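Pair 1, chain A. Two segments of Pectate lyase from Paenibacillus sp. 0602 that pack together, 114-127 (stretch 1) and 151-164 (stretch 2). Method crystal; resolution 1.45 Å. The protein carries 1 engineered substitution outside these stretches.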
# COMPACT_ATOMS: atom_id res chain seq x y z
N HIS A 114 7.91 -22.20 19.34
CA HIS A 114 8.71 -21.49 20.35
C HIS A 114 9.16 -20.14 19.88
O HIS A 114 10.15 -19.61 20.38
CB HIS A 114 9.91 -22.33 20.85
CG HIS A 114 9.52 -23.76 21.11
ND1 HIS A 114 10.38 -24.82 20.87
CD2 HIS A 114 8.34 -24.28 21.48
CE1 HIS A 114 9.73 -25.95 21.14
NE2 HIS A 114 8.50 -25.65 21.52
N ALA A 115 8.42 -19.56 18.94
CA ALA A 115 8.78 -18.22 18.44
C ALA A 115 7.60 -17.39 17.99
O ALA A 115 6.67 -17.90 17.35
CB ALA A 115 9.83 -18.26 17.33
N ALA A 116 7.67 -16.10 18.30
CA ALA A 116 6.75 -15.10 17.76
C ALA A 116 7.34 -14.49 16.50
O ALA A 116 8.56 -14.30 16.41
CB ALA A 116 6.55 -13.97 18.78
N ILE A 117 6.48 -14.17 15.54
CA ILE A 117 6.88 -13.45 14.31
C ILE A 117 6.30 -12.05 14.34
O ILE A 117 5.10 -11.87 14.58
CB ILE A 117 6.44 -14.17 13.05
CG1 ILE A 117 7.19 -15.51 12.95
CG2 ILE A 117 6.74 -13.28 11.78
CD1 ILE A 117 6.79 -16.34 11.77
N SER A 118 7.15 -11.06 14.12
CA SER A 118 6.73 -9.67 14.02
C SER A 118 7.06 -9.19 12.62
O SER A 118 8.21 -9.30 12.18
CB SER A 118 7.47 -8.84 15.06
OG SER A 118 7.24 -7.44 14.91
N VAL A 119 6.05 -8.73 11.90
CA VAL A 119 6.25 -8.14 10.58
C VAL A 119 6.15 -6.65 10.73
O VAL A 119 5.12 -6.12 11.17
CB VAL A 119 5.23 -8.64 9.56
CG1 VAL A 119 5.45 -7.96 8.20
CG2 VAL A 119 5.27 -10.18 9.44
N LYS A 120 7.24 -5.94 10.45
CA LYS A 120 7.27 -4.48 10.63
C LYS A 120 7.70 -3.81 9.35
O LYS A 120 8.61 -4.30 8.68
CB LYS A 120 8.28 -4.05 11.70
CG LYS A 120 7.92 -4.53 13.09
CD LYS A 120 8.95 -4.06 14.12
CE LYS A 120 8.55 -4.48 15.55
NZ LYS A 120 9.57 -3.96 16.52
N ARG A 121 7.06 -2.70 9.05
CA ARG A 121 7.52 -1.82 7.95
C ARG A 121 7.71 -2.61 6.65
O ARG A 121 8.68 -2.39 5.91
CB ARG A 121 8.81 -1.10 8.37
CG ARG A 121 8.63 -0.10 9.50
CD ARG A 121 9.98 0.41 10.01
NE ARG A 121 10.75 -0.58 10.76
CZ ARG A 121 10.73 -0.73 12.08
NH1 ARG A 121 9.96 0.05 12.84
NH2 ARG A 121 11.49 -1.67 12.65
N SER A 122 6.81 -3.55 6.38
CA SER A 122 6.92 -4.41 5.21
C SER A 122 5.69 -4.31 4.33
O SER A 122 4.60 -3.87 4.76
CB SER A 122 7.13 -5.85 5.66
OG SER A 122 8.40 -6.02 6.30
N SER A 123 5.83 -4.71 3.08
CA SER A 123 4.71 -4.69 2.14
C SER A 123 4.71 -5.95 1.32
O SER A 123 5.76 -6.55 1.03
CB SER A 123 4.79 -3.47 1.23
OG SER A 123 6.06 -3.43 0.61
N ASN A 124 3.50 -6.35 0.94
CA ASN A 124 3.26 -7.48 0.06
C ASN A 124 3.94 -8.76 0.58
O ASN A 124 4.83 -9.35 -0.05
CB ASN A 124 3.69 -7.11 -1.35
CG ASN A 124 2.82 -6.03 -1.91
OD1 ASN A 124 1.61 -6.04 -1.72
ND2 ASN A 124 3.46 -5.01 -2.48
N VAL A 125 3.49 -9.18 1.75
CA VAL A 125 3.98 -10.38 2.41
C VAL A 125 2.91 -11.46 2.34
O VAL A 125 1.73 -11.18 2.64
CB VAL A 125 4.33 -10.08 3.89
CG1 VAL A 125 4.72 -11.38 4.64
CG2 VAL A 125 5.47 -9.02 3.97
N ILE A 126 3.31 -12.67 1.95
CA ILE A 126 2.42 -13.82 1.90
C ILE A 126 3.01 -14.90 2.82
O ILE A 126 4.21 -15.20 2.74
CB ILE A 126 2.28 -14.36 0.46
CG1 ILE A 126 1.62 -13.31 -0.43
CG2 ILE A 126 1.56 -15.72 0.45
CD1 ILE A 126 1.41 -13.78 -1.88
N ILE A 127 2.17 -15.44 3.70
CA ILE A 127 2.56 -16.51 4.64
C ILE A 127 1.55 -17.64 4.49
O ILE A 127 0.35 -17.45 4.76
CB ILE A 127 2.59 -16.01 6.08
CG1 ILE A 127 3.60 -14.87 6.22
CG2 ILE A 127 2.89 -17.18 7.03
CD1 ILE A 127 3.51 -14.09 7.54
N TRP A 151 3.59 -12.83 24.20
CA TRP A 151 3.87 -13.72 23.08
C TRP A 151 2.67 -13.87 22.16
O TRP A 151 1.60 -14.32 22.63
CB TRP A 151 4.23 -15.12 23.58
CG TRP A 151 5.40 -15.29 24.51
CD1 TRP A 151 6.48 -14.44 24.71
CD2 TRP A 151 5.61 -16.42 25.36
NE1 TRP A 151 7.35 -15.00 25.64
CE2 TRP A 151 6.83 -16.20 26.05
CE3 TRP A 151 4.89 -17.59 25.61
CZ2 TRP A 151 7.35 -17.14 26.96
CZ3 TRP A 151 5.40 -18.51 26.52
CH2 TRP A 151 6.60 -18.26 27.20
N ASP A 152 2.82 -13.52 20.89
CA ASP A 152 1.76 -13.63 19.88
C ASP A 152 2.34 -14.37 18.71
O ASP A 152 3.53 -14.21 18.42
CB ASP A 152 1.34 -12.22 19.41
CG ASP A 152 1.19 -11.25 20.56
OD1 ASP A 152 0.14 -11.25 21.20
OD2 ASP A 152 2.14 -10.47 20.82
N TYR A 153 1.58 -15.19 17.99
CA TYR A 153 2.20 -15.89 16.87
C TYR A 153 2.64 -14.94 15.76
O TYR A 153 3.74 -15.04 15.26
CB TYR A 153 1.28 -16.97 16.30
CG TYR A 153 1.19 -18.20 17.13
CD1 TYR A 153 2.33 -19.00 17.32
CD2 TYR A 153 -0.01 -18.62 17.66
CE1 TYR A 153 2.25 -20.16 18.07
CE2 TYR A 153 -0.10 -19.79 18.41
CZ TYR A 153 1.04 -20.55 18.59
OH TYR A 153 0.94 -21.69 19.36
N ILE A 154 1.75 -14.05 15.34
CA ILE A 154 2.09 -13.09 14.27
C ILE A 154 1.54 -11.73 14.67
O ILE A 154 0.36 -11.62 15.05
CB ILE A 154 1.50 -13.48 12.91
CG1 ILE A 154 2.03 -14.85 12.48
CG2 ILE A 154 1.84 -12.42 11.85
CD1 ILE A 154 1.41 -15.37 11.17
N THR A 155 2.40 -10.71 14.61
CA THR A 155 2.00 -9.31 14.81
C THR A 155 2.40 -8.57 13.57
O THR A 155 3.54 -8.71 13.08
CB THR A 155 2.67 -8.69 16.02
OG1 THR A 155 2.34 -9.47 17.19
CG2 THR A 155 2.17 -7.30 16.28
N LEU A 156 1.47 -7.79 13.04
CA LEU A 156 1.75 -6.96 11.87
C LEU A 156 1.76 -5.51 12.33
O LEU A 156 0.82 -5.03 12.96
CB LEU A 156 0.67 -7.17 10.82
CG LEU A 156 0.31 -8.63 10.52
CD1 LEU A 156 -0.85 -8.66 9.54
CD2 LEU A 156 1.51 -9.37 9.96
N GLU A 157 2.82 -4.77 11.98
CA GLU A 157 2.94 -3.37 12.40
C GLU A 157 3.38 -2.49 11.26
O GLU A 157 4.36 -2.82 10.56
CB GLU A 157 3.94 -3.19 13.55
CG GLU A 157 3.48 -3.85 14.85
CD GLU A 157 4.46 -3.68 16.00
OE1 GLU A 157 5.35 -2.83 15.88
OE2 GLU A 157 4.33 -4.39 17.02
N GLU A 158 2.69 -1.36 11.09
CA GLU A 158 3.00 -0.38 10.02
C GLU A 158 3.36 -1.02 8.69
O GLU A 158 4.32 -0.60 8.01
CB GLU A 158 4.05 0.64 10.46
CG GLU A 158 5.41 0.13 10.73
CD GLU A 158 5.64 -0.13 12.19
OE1 GLU A 158 4.89 0.43 13.02
OE2 GLU A 158 6.59 -0.87 12.50
N SER A 159 2.56 -2.01 8.31
CA SER A 159 2.76 -2.79 7.09
C SER A 159 1.55 -2.63 6.15
O SER A 159 0.51 -2.06 6.52
CB SER A 159 3.02 -4.26 7.44
OG SER A 159 4.30 -4.38 8.09
N SER A 160 1.69 -3.11 4.92
CA SER A 160 0.68 -2.93 3.88
C SER A 160 0.68 -4.12 2.96
O SER A 160 1.70 -4.37 2.30
CB SER A 160 1.01 -1.67 3.07
OG SER A 160 0.04 -1.43 2.04
N GLY A 161 -0.45 -4.84 2.90
CA GLY A 161 -0.56 -6.01 2.03
C GLY A 161 0.05 -7.25 2.65
O GLY A 161 1.23 -7.51 2.50
N VAL A 162 -0.77 -7.98 3.39
CA VAL A 162 -0.36 -9.20 4.06
C VAL A 162 -1.45 -10.22 3.83
O VAL A 162 -2.60 -9.98 4.19
CB VAL A 162 -0.16 -8.99 5.57
CG1 VAL A 162 0.28 -10.30 6.22
CG2 VAL A 162 0.87 -7.87 5.86
N TRP A 163 -1.07 -11.38 3.29
CA TRP A 163 -1.97 -12.50 3.12
C TRP A 163 -1.45 -13.65 3.96
O TRP A 163 -0.36 -14.17 3.71
CB TRP A 163 -2.02 -12.90 1.63
CG TRP A 163 -3.07 -13.91 1.29
CD1 TRP A 163 -4.24 -14.12 1.98
CD2 TRP A 163 -3.08 -14.84 0.18
NE1 TRP A 163 -4.98 -15.12 1.35
CE2 TRP A 163 -4.28 -15.59 0.27
CE3 TRP A 163 -2.17 -15.14 -0.85
CZ2 TRP A 163 -4.62 -16.58 -0.66
CZ3 TRP A 163 -2.52 -16.12 -1.77
CH2 TRP A 163 -3.72 -16.83 -1.67
N ILE A 164 -2.24 -14.07 4.95
CA ILE A 164 -1.97 -15.26 5.74
C ILE A 164 -3.02 -16.28 5.34
O ILE A 164 -4.22 -16.01 5.47
CB ILE A 164 -2.05 -14.95 7.22
CG1 ILE A 164 -0.91 -13.99 7.60
CG2 ILE A 164 -1.93 -16.25 8.05
CD1 ILE A 164 -1.14 -13.20 8.89
O HOH W 1 5.11 -17.60 15.12
O HOH W 2 4.24 -11.71 17.14
O HOH W 3 5.50 -6.66 16.95

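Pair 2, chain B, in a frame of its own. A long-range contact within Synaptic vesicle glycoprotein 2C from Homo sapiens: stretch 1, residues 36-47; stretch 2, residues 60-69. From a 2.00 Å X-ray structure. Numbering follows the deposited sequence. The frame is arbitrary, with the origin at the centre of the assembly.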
# COMPACT_ATOMS: atom_id res chain seq x y z
N THR B 36 25.54 2.32 30.93
CA THR B 36 25.02 3.60 31.42
C THR B 36 25.74 4.77 30.74
O THR B 36 26.96 4.77 30.60
CB THR B 36 25.15 3.71 32.96
OG1 THR B 36 24.38 2.66 33.58
CG2 THR B 36 24.65 5.07 33.47
N MET B 37 24.96 5.75 30.29
CA MET B 37 25.49 7.03 29.82
C MET B 37 24.99 8.13 30.77
O MET B 37 23.78 8.26 31.00
CB MET B 37 25.04 7.30 28.38
CG MET B 37 25.93 8.29 27.62
SD MET B 37 25.44 8.52 25.89
CE MET B 37 25.56 6.83 25.28
N GLU B 38 25.92 8.90 31.32
CA GLU B 38 25.62 9.76 32.45
C GLU B 38 26.37 11.09 32.39
O GLU B 38 27.57 11.13 32.11
CB GLU B 38 25.93 9.03 33.75
CG GLU B 38 25.28 9.61 34.99
CD GLU B 38 25.42 8.71 36.21
OE1 GLU B 38 26.06 7.64 36.10
OE2 GLU B 38 24.88 9.07 37.27
N ASN B 39 25.64 12.18 32.65
CA ASN B 39 26.21 13.54 32.76
C ASN B 39 27.07 13.94 31.58
O ASN B 39 28.27 14.20 31.73
CB ASN B 39 26.98 13.71 34.08
CG ASN B 39 26.09 13.53 35.29
OD1 ASN B 39 26.18 12.52 35.99
ND2 ASN B 39 25.23 14.50 35.55
N GLN B 40 26.46 13.98 30.39
CA GLN B 40 27.17 14.30 29.16
C GLN B 40 26.33 15.19 28.28
O GLN B 40 25.10 15.07 28.25
CB GLN B 40 27.50 13.02 28.37
CG GLN B 40 28.48 12.07 29.05
CD GLN B 40 28.55 10.73 28.34
OE1 GLN B 40 28.18 10.61 27.17
NE2 GLN B 40 29.01 9.71 29.05
N ILE B 41 26.99 16.07 27.54
CA ILE B 41 26.35 16.86 26.49
C ILE B 41 27.07 16.64 25.16
O ILE B 41 28.28 16.81 25.07
CB ILE B 41 26.31 18.36 26.83
CG1 ILE B 41 25.55 18.59 28.15
CG2 ILE B 41 25.67 19.15 25.69
CD1 ILE B 41 25.84 19.91 28.82
N HIS B 42 26.31 16.27 24.13
CA HIS B 42 26.87 16.02 22.80
C HIS B 42 26.23 16.95 21.80
O HIS B 42 25.00 17.01 21.71
CB HIS B 42 26.61 14.57 22.38
CG HIS B 42 27.15 13.55 23.34
ND1 HIS B 42 28.49 13.26 23.44
CD2 HIS B 42 26.52 12.74 24.23
CE1 HIS B 42 28.67 12.32 24.35
NE2 HIS B 42 27.49 11.99 24.84
N THR B 43 27.05 17.69 21.05
CA THR B 43 26.53 18.69 20.11
C THR B 43 27.07 18.49 18.70
O THR B 43 28.24 18.18 18.53
CB THR B 43 26.85 20.12 20.60
OG1 THR B 43 26.33 20.30 21.92
CG2 THR B 43 26.22 21.17 19.67
N GLY B 44 26.20 18.66 17.70
CA GLY B 44 26.62 18.76 16.30
C GLY B 44 27.13 17.47 15.65
O GLY B 44 27.81 17.52 14.62
N MET B 45 26.80 16.33 16.24
CA MET B 45 27.29 15.05 15.76
C MET B 45 26.25 14.30 14.93
O MET B 45 25.05 14.40 15.20
CB MET B 45 27.70 14.17 16.95
CG MET B 45 28.79 14.76 17.83
SD MET B 45 30.29 15.11 16.91
CE MET B 45 30.69 13.48 16.25
N GLU B 46 26.72 13.54 13.94
CA GLU B 46 25.88 12.54 13.31
C GLU B 46 26.20 11.14 13.84
O GLU B 46 27.36 10.84 14.16
CB GLU B 46 25.99 12.58 11.78
CG GLU B 46 25.03 11.62 11.08
CD GLU B 46 24.94 11.81 9.58
OE1 GLU B 46 25.24 12.93 9.10
OE2 GLU B 46 24.55 10.85 8.88
N TYR B 47 25.17 10.31 13.96
CA TYR B 47 25.31 8.93 14.39
C TYR B 47 24.61 8.03 13.36
O TYR B 47 23.38 8.08 13.23
CB TYR B 47 24.71 8.73 15.80
CG TYR B 47 25.25 9.72 16.84
CD1 TYR B 47 26.43 9.46 17.53
CD2 TYR B 47 24.58 10.93 17.09
CE1 TYR B 47 26.93 10.37 18.47
CE2 TYR B 47 25.07 11.83 18.02
CZ TYR B 47 26.24 11.55 18.71
OH TYR B 47 26.74 12.44 19.62
N VAL B 60 21.61 13.34 30.23
CA VAL B 60 22.31 13.37 28.97
C VAL B 60 21.52 14.26 28.04
O VAL B 60 20.31 14.11 27.92
CB VAL B 60 22.43 11.95 28.36
CG1 VAL B 60 22.94 12.01 26.91
CG2 VAL B 60 23.35 11.07 29.20
N THR B 61 22.21 15.22 27.41
CA THR B 61 21.60 15.99 26.34
C THR B 61 22.35 15.78 25.02
O THR B 61 23.57 15.88 24.96
CB THR B 61 21.53 17.49 26.67
OG1 THR B 61 20.67 17.67 27.81
CG2 THR B 61 20.96 18.28 25.50
N PHE B 62 21.59 15.46 23.97
CA PHE B 62 22.06 15.55 22.60
C PHE B 62 21.48 16.82 22.01
O PHE B 62 20.29 17.08 22.14
CB PHE B 62 21.56 14.34 21.79
CG PHE B 62 22.19 13.04 22.18
CD1 PHE B 62 21.61 12.23 23.15
CD2 PHE B 62 23.34 12.59 21.54
CE1 PHE B 62 22.18 11.02 23.50
CE2 PHE B 62 23.92 11.37 21.89
CZ PHE B 62 23.34 10.59 22.88
N LYS B 63 22.31 17.61 21.35
CA LYS B 63 21.85 18.86 20.75
C LYS B 63 22.39 19.01 19.33
O LYS B 63 23.56 18.71 19.08
CB LYS B 63 22.24 20.03 21.66
CG LYS B 63 22.04 21.42 21.07
CD LYS B 63 22.37 22.50 22.10
CE LYS B 63 23.51 22.09 23.03
NZ LYS B 63 24.19 23.25 23.67
N ASP B 64 21.53 19.47 18.42
CA ASP B 64 21.90 19.70 17.00
C ASP B 64 22.52 18.46 16.36
O ASP B 64 23.51 18.55 15.64
CB ASP B 64 22.87 20.90 16.85
CG ASP B 64 22.33 22.17 17.46
OD1 ASP B 64 21.10 22.39 17.46
OD2 ASP B 64 23.15 22.98 17.95
N SER B 65 21.95 17.30 16.64
CA SER B 65 22.53 16.05 16.21
C SER B 65 21.63 15.33 15.24
O SER B 65 20.42 15.58 15.20
CB SER B 65 22.82 15.16 17.42
OG SER B 65 23.89 15.70 18.19
N VAL B 66 22.22 14.47 14.43
CA VAL B 66 21.49 13.67 13.45
C VAL B 66 21.67 12.18 13.79
O VAL B 66 22.78 11.72 14.04
CB VAL B 66 21.95 13.97 12.01
CG1 VAL B 66 21.26 13.04 11.01
CG2 VAL B 66 21.68 15.42 11.65
N PHE B 67 20.57 11.45 13.84
CA PHE B 67 20.61 10.00 14.04
C PHE B 67 20.04 9.34 12.79
O PHE B 67 18.85 9.47 12.49
CB PHE B 67 19.80 9.59 15.28
CG PHE B 67 20.32 10.16 16.57
CD1 PHE B 67 19.99 11.46 16.96
CD2 PHE B 67 21.12 9.39 17.42
CE1 PHE B 67 20.47 11.99 18.15
CE2 PHE B 67 21.61 9.92 18.61
CZ PHE B 67 21.27 11.22 18.98
N LYS B 68 20.91 8.64 12.05
CA LYS B 68 20.51 7.91 10.83
C LYS B 68 20.58 6.38 11.02
O LYS B 68 21.63 5.84 11.36
CB LYS B 68 21.36 8.32 9.62
CG LYS B 68 20.74 7.93 8.29
CD LYS B 68 21.66 8.20 7.09
CE LYS B 68 21.45 9.60 6.51
NZ LYS B 68 21.85 10.69 7.45
N SER B 69 19.45 5.70 10.77
CA SER B 69 19.37 4.23 10.86
C SER B 69 19.86 3.71 12.20
O SER B 69 20.54 2.69 12.26
CB SER B 69 20.17 3.55 9.72
OG SER B 69 19.73 4.03 8.48

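Superposing N, CA and C of 14 central residues brings pair 2 onto pair 1 with an RMSD of 0.7 Å. In both, two strands run parallel in register: the axes of strands 115-120 and 154-157 in pair 1 approach to 4.7 Å at 14°, and those of strands 40-43 and 60-63 in pair 2 approach to 4.7 Å at 7°. The buried surface is similar, 1041 Å² against 867 Å².

The hydrogen-bond ladder matches position by position. In pair 1, Val119(A) N donates to Thr155(A) O (2.8 Å) and Val119(A) O accepts from Glu157(A) N (2.8 Å). At the equivalent positions of pair 2, His42(B) N donates to Thr61(B) O (2.9 Å) and His42(B) O accepts from Lys63(B) N (2.8 Å). One residue thus bonds through both its N and its O to the two neighbours of the residue opposite, the signature of parallel pairing.

Both strands then bend together. Arg121(A) and Gly44(B), whose CA atoms coincide within 0.3 Å, have positive phi (53° and 71°), as do the matched Glu158(A) and Asp64(B) (40° and 54°). The ladder survives the bend: Arg121(A) N donates to Glu157(A) O at 3.1 Å, and Gly44(B) N to Lys63(B) O at 3.0 Å. Ser159(A) and Ser65(B) share the m rotamer, and each hydroxyl donates back within its own stretch, Ser159(A) OG to Glu157(A) O at 2.9 Å and Ser65(B) OG to Lys63(B) O at 3.2 Å. In pair 1 the same hydroxyl also accepts from Ser122(A) N, which lies 3.1 Å from Ser159(A) OG, so it ties the two bends together.

Side chains fill this frame differently. On the face carrying Val119(A) and Leu156(A), the packing is aliphatic, with Val119(A) CB 3.8 Å from Leu156(A) CD2. Their counterparts are His42(B) and Phe62(B), whose planes are near parallel (30°) but slid apart, with centroids 5.2 Å apart. Phe62(B) also turns its edge toward the face of Tyr47(B), with planes at 90° and centroids 5.7 Å apart.

Charge is placed differently too. In pair 1, Arg121(A) NH1 and Glu158(A) OE2 form a salt bridge at 3.5 Å across the bend; the oxygen lies well out of the guanidinium plane, so the attraction is between charges alone. Gly44(B) offers no side chain there. Pair 2 instead has a salt bridge farther along, with Lys68(B) NZ donating to Glu46(B) OE2 at 3.1 Å.

The sharpest exchange comes after the bend. Gly161(A) has phi 82°, and an ideal CB would sit 2.8 Å from Asn124(A) OD1, a clash. The CA atoms of Asn124(A) and Tyr47(B) fall within 0.7 Å, but their side-chain centres are 6.7 Å apart. At the position of Gly161(A), pair 2 carries Phe67(B), with phi -116°; Tyr47(B) CD2 lies over one face of its ring, 3.5 Å from Phe67(B) CE2.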